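Local coordinates for protein pseudopodium-enriched atypical kinase 1 (Homo sapiens, PDB 6BHC) that is an atypical kinase-fold protein, classed as a pseudokinase with an unusual catalytic cleft, that dimerizes and probably acts mainly as a scaffold in signalling, at residues H169-C181 against P316-L328. The protein carries 1 engineered substitution. Numbering follows the deposited sequence.
Sequences HGKSPDLYERQVC and PFRSPYSRGLQQL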
loop_
_atom_site.group_PDB
_atom_site.type_symbol
_atom_site.label_atom_id
_atom_site.label_comp_id
_atom_site.label_asym_id
_atom_site.label_seq_id
_atom_site.Cartn_x
_atom_site.Cartn_y
_atom_site.Cartn_z
ATOM N N HIS A 169 -19.483 5.480 -28.299
ATOM C CA HIS A 169 -18.507 4.775 -29.121
ATOM C C HIS A 169 -18.015 5.661 -30.259
ATOM O O HIS A 169 -16.828 5.643 -30.600
ATOM C CB HIS A 169 -19.115 3.480 -29.661
ATOM C CG HIS A 169 -18.116 2.559 -30.291
ATOM N ND1 HIS A 169 -18.471 1.355 -30.859
ATOM C CD2 HIS A 169 -16.774 2.661 -30.437
ATOM C CE1 HIS A 169 -17.392 0.756 -31.332
ATOM N NE2 HIS A 169 -16.348 1.529 -31.089
ATOM N N GLY A 170 -18.912 6.457 -30.842
ATOM C CA GLY A 170 -18.505 7.371 -31.895
ATOM C C GLY A 170 -17.706 8.551 -31.377
ATOM O O GLY A 170 -16.751 8.992 -32.021
ATOM N N LYS A 171 -18.080 9.074 -30.206
ATOM C CA LYS A 171 -17.399 10.242 -29.657
ATOM C C LYS A 171 -16.091 9.868 -28.971
ATOM O O LYS A 171 -15.072 10.540 -29.165
ATOM C CB LYS A 171 -18.320 10.974 -28.676
ATOM C CG LYS A 171 -17.672 12.161 -27.978
ATOM C CD LYS A 171 -18.603 12.779 -26.945
ATOM C CE LYS A 171 -17.931 13.938 -26.218
ATOM N NZ LYS A 171 -17.551 15.046 -27.141
ATOM N N SER A 172 -16.096 8.805 -28.166
ATOM C CA SER A 172 -14.927 8.381 -27.395
ATOM C C SER A 172 -14.645 6.915 -27.689
ATOM O O SER A 172 -14.971 6.034 -26.882
ATOM C CB SER A 172 -15.144 8.606 -25.898
ATOM O OG SER A 172 -15.523 9.945 -25.634
ATOM N N PRO A 173 -14.030 6.615 -28.837
ATOM C CA PRO A 173 -13.754 5.206 -29.158
ATOM C C PRO A 173 -12.714 4.572 -28.251
ATOM O O PRO A 173 -12.800 3.368 -27.982
ATOM C CB PRO A 173 -13.274 5.267 -30.615
ATOM C CG PRO A 173 -12.713 6.641 -30.762
ATOM C CD PRO A 173 -13.568 7.527 -29.897
ATOM N N ASP A 174 -11.736 5.341 -27.770
ATOM C CA ASP A 174 -10.709 4.768 -26.904
ATOM C C ASP A 174 -11.294 4.323 -25.571
ATOM O O ASP A 174 -10.984 3.230 -25.083
ATOM C CB ASP A 174 -9.584 5.778 -26.684
ATOM C CG ASP A 174 -8.865 6.138 -27.966
ATOM O OD1 ASP A 174 -9.425 5.892 -29.053
ATOM O OD2 ASP A 174 -7.739 6.669 -27.885
ATOM N N LEU A 175 -12.148 5.154 -24.972
ATOM C CA LEU A 175 -12.717 4.814 -23.673
ATOM C C LEU A 175 -13.706 3.659 -23.783
ATOM O O LEU A 175 -13.695 2.747 -22.949
ATOM C CB LEU A 175 -13.387 6.045 -23.060
ATOM C CG LEU A 175 -13.985 5.880 -21.662
ATOM C CD1 LEU A 175 -12.970 5.266 -20.710
ATOM C CD2 LEU A 175 -14.474 7.220 -21.132
ATOM N N TYR A 176 -14.561 3.672 -24.807
ATOM C CA TYR A 176 -15.577 2.628 -24.914
ATOM C C TYR A 176 -14.952 1.277 -25.238
ATOM O O TYR A 176 -15.297 0.262 -24.622
ATOM C CB TYR A 176 -16.623 2.997 -25.969
ATOM C CG TYR A 176 -17.621 1.881 -26.191
ATOM C CD1 TYR A 176 -18.658 1.664 -25.292
ATOM C CD2 TYR A 176 -17.511 1.027 -27.282
ATOM C CE1 TYR A 176 -19.562 0.636 -25.479
ATOM C CE2 TYR A 176 -18.411 -0.002 -27.477
ATOM C CZ TYR A 176 -19.436 -0.192 -26.574
ATOM O OH TYR A 176 -20.336 -1.215 -26.760
ATOM N N GLU A 177 -14.034 1.239 -26.207
ATOM C CA GLU A 177 -13.448 -0.035 -26.607
ATOM C C GLU A 177 -12.503 -0.594 -25.549
ATOM O O GLU A 177 -12.219 -1.796 -25.568
ATOM C CB GLU A 177 -12.728 0.110 -27.950
ATOM C CG GLU A 177 -13.660 0.504 -29.093
ATOM C CD GLU A 177 -13.064 0.255 -30.468
ATOM O OE1 GLU A 177 -11.920 -0.240 -30.552
ATOM O OE2 GLU A 177 -13.748 0.553 -31.469
ATOM N N ARG A 178 -12.014 0.243 -24.631
ATOM C CA ARG A 178 -11.275 -0.288 -23.490
ATOM C C ARG A 178 -12.218 -0.958 -22.497
ATOM O O ARG A 178 -11.894 -2.017 -21.946
ATOM C CB ARG A 178 -10.467 0.817 -22.809
ATOM C CG ARG A 178 -9.625 0.313 -21.642
ATOM C CD ARG A 178 -8.696 1.379 -21.079
ATOM N NE ARG A 178 -7.879 0.840 -19.994
ATOM C CZ ARG A 178 -6.694 0.262 -20.164
ATOM N NH1 ARG A 178 -6.173 0.153 -21.379
ATOM N NH2 ARG A 178 -6.025 -0.206 -19.121
ATOM N N GLN A 179 -13.389 -0.358 -22.256
ATOM C CA GLN A 179 -14.393 -1.010 -21.418
ATOM C C GLN A 179 -14.827 -2.343 -22.008
ATOM O O GLN A 179 -15.121 -3.285 -21.264
ATOM C CB GLN A 179 -15.613 -0.104 -21.235
ATOM C CG GLN A 179 -15.331 1.231 -20.569
ATOM C CD GLN A 179 -16.592 2.056 -20.386
ATOM O OE1 GLN A 179 -17.453 1.720 -19.574
ATOM N NE2 GLN A 179 -16.711 3.134 -21.151
ATOM N N VAL A 180 -14.881 -2.439 -23.339
ATOM C CA VAL A 180 -15.221 -3.706 -23.980
ATOM C C VAL A 180 -14.180 -4.766 -23.645
ATOM O O VAL A 180 -14.522 -5.905 -23.307
ATOM C CB VAL A 180 -15.375 -3.508 -25.500
ATOM C CG1 VAL A 180 -15.438 -4.850 -26.212
ATOM C CG2 VAL A 180 -16.621 -2.693 -25.798
ATOM N N CYS A 181 -12.894 -4.404 -23.711
ATOM C CA CYS A 181 -11.841 -5.351 -23.352
ATOM C C CYS A 181 -11.952 -5.778 -21.893
ATOM O O CYS A 181 -11.705 -6.943 -21.561
ATOM C CB CYS A 181 -10.465 -4.743 -23.626
ATOM S SG CYS A 181 -10.075 -4.503 -25.377
ATOM N N PRO A 316 -14.201 -1.922 -37.796
ATOM C CA PRO A 316 -13.651 -0.591 -38.077
ATOM C C PRO A 316 -12.459 -0.275 -37.181
ATOM O O PRO A 316 -12.433 -0.625 -36.000
ATOM C CB PRO A 316 -14.830 0.348 -37.799
ATOM C CG PRO A 316 -16.045 -0.514 -37.937
ATOM C CD PRO A 316 -15.633 -1.869 -37.448
ATOM N N PHE A 317 -11.467 0.396 -37.764
ATOM C CA PHE A 317 -10.217 0.728 -37.080
ATOM C C PHE A 317 -10.375 2.106 -36.446
ATOM O O PHE A 317 -10.125 3.137 -37.072
ATOM C CB PHE A 317 -9.054 0.671 -38.063
ATOM C CG PHE A 317 -7.735 1.082 -37.482
ATOM C CD1 PHE A 317 -7.244 0.472 -36.340
ATOM C CD2 PHE A 317 -6.969 2.061 -38.096
ATOM C CE1 PHE A 317 -6.024 0.846 -35.811
ATOM C CE2 PHE A 317 -5.747 2.435 -37.573
ATOM C CZ PHE A 317 -5.273 1.824 -36.429
ATOM N N ARG A 318 -10.795 2.125 -35.179
ATOM C CA ARG A 318 -11.171 3.364 -34.512
ATOM C C ARG A 318 -10.425 3.641 -33.214
ATOM O O ARG A 318 -10.499 4.770 -32.720
ATOM C CB ARG A 318 -12.680 3.373 -34.218
ATOM C CG ARG A 318 -13.544 3.146 -35.447
ATOM C CD ARG A 318 -14.950 2.724 -35.066
ATOM N NE ARG A 318 -15.687 3.791 -34.401
ATOM C CZ ARG A 318 -16.950 3.684 -34.005
ATOM N NH1 ARG A 318 -17.617 2.555 -34.207
ATOM N NH2 ARG A 318 -17.547 4.704 -33.408
ATOM N N SER A 319 -9.714 2.672 -32.652
ATOM C CA SER A 319 -9.044 2.853 -31.372
ATOM C C SER A 319 -7.813 1.968 -31.347
ATOM O O SER A 319 -7.671 1.067 -32.183
ATOM C CB SER A 319 -9.980 2.512 -30.205
ATOM O OG SER A 319 -10.093 1.112 -30.035
ATOM N N PRO A 320 -6.889 2.194 -30.402
ATOM C CA PRO A 320 -5.729 1.297 -30.276
ATOM C C PRO A 320 -6.089 -0.145 -29.958
ATOM O O PRO A 320 -5.196 -1.002 -29.981
ATOM C CB PRO A 320 -4.921 1.921 -29.130
ATOM C CG PRO A 320 -5.321 3.350 -29.125
ATOM C CD PRO A 320 -6.766 3.373 -29.527
ATOM N N TYR A 321 -7.350 -0.440 -29.658
ATOM C CA TYR A 321 -7.779 -1.791 -29.332
ATOM C C TYR A 321 -8.472 -2.487 -30.495
ATOM O O TYR A 321 -8.772 -3.680 -30.394
ATOM C CB TYR A 321 -8.713 -1.762 -28.116
ATOM C CG TYR A 321 -8.182 -0.950 -26.956
ATOM C CD1 TYR A 321 -7.322 -1.515 -26.021
ATOM C CD2 TYR A 321 -8.544 0.384 -26.793
ATOM C CE1 TYR A 321 -6.834 -0.774 -24.959
ATOM C CE2 TYR A 321 -8.060 1.132 -25.735
ATOM C CZ TYR A 321 -7.205 0.548 -24.820
ATOM O OH TYR A 321 -6.720 1.285 -23.762
ATOM N N SER A 322 -8.710 -1.779 -31.602
ATOM C CA SER A 322 -9.533 -2.326 -32.675
ATOM C C SER A 322 -8.828 -3.462 -33.408
ATOM O O SER A 322 -9.451 -4.483 -33.719
ATOM C CB SER A 322 -9.923 -1.212 -33.647
ATOM O OG SER A 322 -10.628 -0.182 -32.974
ATOM N N ARG A 323 -7.532 -3.309 -33.694
ATOM C CA ARG A 323 -6.815 -4.351 -34.426
ATOM C C ARG A 323 -6.689 -5.623 -33.598
ATOM O O ARG A 323 -6.838 -6.731 -34.128
ATOM C CB ARG A 323 -5.432 -3.853 -34.846
ATOM C CG ARG A 323 -5.452 -2.549 -35.614
ATOM C CD ARG A 323 -4.136 -2.305 -36.333
ATOM N NE ARG A 323 -4.076 -3.025 -37.600
ATOM C CZ ARG A 323 -4.543 -2.546 -38.748
ATOM N NH1 ARG A 323 -5.103 -1.343 -38.788
ATOM N NH2 ARG A 323 -4.451 -3.268 -39.856
ATOM N N GLY A 324 -6.407 -5.486 -32.302
ATOM C CA GLY A 324 -6.298 -6.659 -31.451
ATOM C C GLY A 324 -7.621 -7.381 -31.280
ATOM O O GLY A 324 -7.668 -8.614 -31.285
ATOM N N LEU A 325 -8.712 -6.627 -31.127
ATOM C CA LEU A 325 -10.028 -7.247 -31.032
ATOM C C LEU A 325 -10.423 -7.921 -32.340
ATOM O O LEU A 325 -11.098 -8.956 -32.325
ATOM C CB LEU A 325 -11.072 -6.207 -30.628
ATOM C CG LEU A 325 -10.969 -5.661 -29.201
ATOM C CD1 LEU A 325 -11.927 -4.495 -29.004
ATOM C CD2 LEU A 325 -11.240 -6.760 -28.183
ATOM N N GLN A 326 -10.012 -7.352 -33.476
ATOM C CA GLN A 326 -10.263 -7.999 -34.759
ATOM C C GLN A 326 -9.511 -9.319 -34.859
ATOM O O GLN A 326 -10.081 -10.342 -35.258
ATOM C CB GLN A 326 -9.863 -7.067 -35.903
ATOM C CG GLN A 326 -9.925 -7.710 -37.280
ATOM C CD GLN A 326 -11.339 -7.820 -37.815
ATOM O OE1 GLN A 326 -11.767 -7.006 -38.633
ATOM N NE2 GLN A 326 -12.070 -8.834 -37.364
ATOM N N GLN A 327 -8.226 -9.314 -34.498
ATOM C CA GLN A 327 -7.441 -10.543 -34.535
ATOM C C GLN A 327 -7.974 -11.564 -33.539
ATOM O O GLN A 327 -7.996 -12.768 -33.822
ATOM C CB GLN A 327 -5.969 -10.229 -34.260
ATOM C CG GLN A 327 -5.051 -11.445 -34.243
ATOM C CD GLN A 327 -4.874 -12.078 -35.613
ATOM O OE1 GLN A 327 -5.212 -11.484 -36.639
ATOM N NE2 GLN A 327 -4.339 -13.293 -35.634
ATOM N N LEU A 328 -8.417 -11.101 -32.369
ATOM C CA LEU A 328 -8.969 -12.008 -31.370
ATOM C C LEU A 328 -10.246 -12.672 -31.872
ATOM O O LEU A 328 -10.449 -13.875 -31.672
ATOM C CB LEU A 328 -9.235 -11.251 -30.069
ATOM C CG LEU A 328 -9.897 -12.061 -28.955
ATOM C CD1 LEU A 328 -9.019 -13.242 -28.580
ATOM C CD2 LEU A 328 -10.178 -11.186 -27.743
HETATM O O HOH W 1 -8.141 6.769 -31.323
HETATM O O HOH W 2 -14.379 -0.610 -33.781
#
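Glu177, on helix 173-194, reaches Ser319 and Ser322 at the start of helix 322-332. Its CB and CG pass Ser319 OG, with Glu177 CB 3.5 Å from Ser319 OG. Beyond CG the chain is extended (chi2 -163°), which carries the carboxylate in between Ser319 and Ser322. Glu177 OE1 accepts from Ser322 OG at 2.7 Å, through its syn lone pair. Ser319 OG is modelled only 2.3 Å from Glu177 OE1, too short to be trusted in detail. Glu177 OE2 accepts from His169 NE2 at 2.8 Å through its anti lone pair, nearly straight at 164° and close to the ring plane. A water links OE2 to Pro316 O. Ser322, His169 and this water, with Ser319 close by, hold the buried carboxylate and limit its rotation.

The Arg318 guanidinium lies flat on one face of the His169 ring, centres 3.8 Å apart and planes at 12°. Tyr176 covers the opposite face, and His169 ND1 is bonded to His291. With an alanine here in place of the histidine, Glu177 OE2 would probably lose its ring N-H and the Arg318 guanidinium the flat surface it stacks on.

At the other end, Arg178 CB packs against CE2 and CZ of Tyr321. Arg178 NH1 donates to Tyr321 OH at 2.7 Å, near the guanidinium plane. Arg178 NH2 forms a salt bridge with Glu407. Cys181 SG sits obliquely beside the same ring and touches Leu325 CD2 at 3.8 Å.

Ser319 and Ser322 form a capping box: Ser319 N donates to Ser322 OG, and Tyr321 N to Ser319 OG. This capped helix start, gripped by a glutamate of the long helix 173-194, joins two helices of the mainly helical C-lobe of the protein kinase fold.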